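Local coordinates for histidine acid phosphatase (Bifidobacterium longum subsp. infantis, PDB 6RXD), which probably removes phosphate groups from inositol polyphosphates such as phytate, as a histidine acid phosphatase of the MINPP1 subfamily, at residues D233-D236 against V237-S241. Numbering follows the deposited sequence. Where two conformers were deposited one is given.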
loop_
_atom_site.group_PDB
_atom_site.type_symbol
_atom_site.label_atom_id
_atom_site.label_comp_id
_atom_site.label_asym_id
_atom_site.label_seq_id
_atom_site.Cartn_x
_atom_site.Cartn_y
_atom_site.Cartn_z
ATOM N N ASP A 233 6.561 7.043 -23.421
ATOM C CA ASP A 233 7.322 6.975 -24.661
ATOM C C ASP A 233 8.818 6.792 -24.419
ATOM O O ASP A 233 9.608 6.813 -25.362
ATOM C CB ASP A 233 7.091 8.238 -25.496
ATOM C CG ASP A 233 5.673 8.332 -26.030
ATOM O OD1 ASP A 233 4.996 7.289 -26.127
ATOM O OD2 ASP A 233 5.241 9.453 -26.365
ATOM N N ASN A 234 9.205 6.610 -23.161
ATOM C CA ASN A 234 10.623 6.509 -22.821
ATOM C C ASN A 234 11.338 5.414 -23.607
ATOM O O ASN A 234 10.961 4.243 -23.536
ATOM C CB ASN A 234 10.797 6.264 -21.321
ATOM C CG ASN A 234 12.241 6.289 -20.907
ATOM O OD1 ASN A 234 12.923 5.272 -20.964
ATOM N ND2 ASN A 234 12.736 7.465 -20.522
ATOM N N VAL A 235 12.366 5.794 -24.360
ATOM C CA VAL A 235 13.050 4.850 -25.244
ATOM C C VAL A 235 13.829 3.797 -24.460
ATOM O O VAL A 235 13.933 2.638 -24.880
ATOM C CB VAL A 235 13.984 5.595 -26.229
ATOM C CG1 VAL A 235 14.791 4.617 -27.061
ATOM C CG2 VAL A 235 13.171 6.510 -27.127
ATOM N N ASP A 236 14.385 4.190 -23.318
ATOM C CA ASP A 236 15.152 3.254 -22.504
ATOM C C ASP A 236 14.284 2.154 -21.872
ATOM O O ASP A 236 14.747 1.018 -21.699
ATOM C CB ASP A 236 15.976 3.985 -21.442
ATOM C CG ASP A 236 17.131 4.773 -22.043
ATOM O OD1 ASP A 236 17.661 5.670 -21.358
ATOM O OD2 ASP A 236 17.501 4.497 -23.206
ATOM N N VAL A 237 13.033 2.472 -21.552
ATOM C CA VAL A 237 12.111 1.436 -21.081
ATOM C C VAL A 237 11.820 0.451 -22.216
ATOM O O VAL A 237 11.751 -0.765 -21.996
ATOM C CB VAL A 237 10.807 2.016 -20.485
ATOM C CG1 VAL A 237 9.815 0.897 -20.180
ATOM C CG2 VAL A 237 11.103 2.804 -19.209
ATOM N N LYS A 238 11.679 0.971 -23.434
ATOM C CA LYS A 238 11.456 0.101 -24.589
ATOM C C LYS A 238 12.675 -0.782 -24.838
ATOM O O LYS A 238 12.550 -1.965 -25.170
ATOM C CB LYS A 238 11.079 0.923 -25.822
ATOM C CG LYS A 238 9.691 1.549 -25.680
ATOM C CD LYS A 238 9.308 2.423 -26.857
ATOM C CE LYS A 238 7.950 3.070 -26.605
ATOM N NZ LYS A 238 6.952 2.061 -26.143
ATOM N N ARG A 239 13.862 -0.210 -24.669
ATOM C CA ARG A 239 15.088 -0.991 -24.813
ATOM C C ARG A 239 15.151 -2.082 -23.747
ATOM O O ARG A 239 15.488 -3.226 -24.047
ATOM C CB ARG A 239 16.326 -0.090 -24.741
ATOM C CG ARG A 239 16.492 0.804 -25.950
ATOM C CD ARG A 239 17.511 1.902 -25.691
ATOM N NE ARG A 239 18.862 1.379 -25.523
ATOM C CZ ARG A 239 19.878 2.085 -25.035
ATOM N NH1 ARG A 239 21.076 1.530 -24.914
ATOM N NH2 ARG A 239 19.690 3.343 -24.656
ATOM N N ALA A 240 14.800 -1.735 -22.511
ATOM C CA ALA A 240 14.800 -2.693 -21.405
ATOM C C ALA A 240 13.791 -3.798 -21.649
ATOM O O ALA A 240 14.009 -4.948 -21.271
ATOM C CB ALA A 240 14.488 -1.994 -20.103
ATOM N N SER A 241 12.686 -3.445 -22.291
ATOM C CA SER A 241 11.657 -4.429 -22.595
ATOM C C SER A 241 12.202 -5.487 -23.547
ATOM O O SER A 241 11.994 -6.681 -23.350
ATOM C CB SER A 241 10.431 -3.756 -23.222
ATOM O OG SER A 241 9.790 -2.888 -22.296
HETATM O O HOH W 1 5.149 4.706 -26.728
#
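Asn234 turns its side-chain carbonyl back onto the first turn of helix 235-245, and OD1 accepts from the backbone N of Val237 at 2.9 Å, the classic N-cap bond. The donor lies in the carbonyl plane, with a C=O...N angle of 147°. What brings the amide round is the first torsion, which sets CG opposite the backbone N (chi1 -174°). The Asn234 and Val237 side chains then meet at about a right angle, OD1 passing 3.5 Å from CG2 of the valine. Regular helical bonds follow, Arg239 N to Val235 O and Ala240 N to Asp236 O; that from Lys238 N to Asn234 O is weak.

On the outer side, Asp236 and Arg239 run side by side in the same direction. In one of the two modelled positions of Arg239, a bend at chi3 brings NH2 to 2.9 Å from Asp236 OD2, a salt bridge whose hydrogen bond is weak because it is bent (129° at the hydrogen); it is probably not permanent. The two planes are strongly twisted against each other. Lys238 leans towards Asp233, and a water between them donates to Asp233 OD1 and accepts weakly from Lys238 NZ. Asp233 OD2 also has a salt bridge to Lys229.

Val237 packs inward on Met344 and Trp347 of helix 339-357 and on Tyr302 of helix 301-317, so the cap sits where this helix docks. An alanine in place of Asn234 has no OD1 to offer, and the N-H of Val237 would probably be left without this acceptor, the first turn freer to fray. Asp236, in that turn, probably interacts favourably with the helix dipole; Lys229 probably offsets most of the Asp233 charge, Lys238 adding only through the water, and Arg239 probably part of that of Asp236.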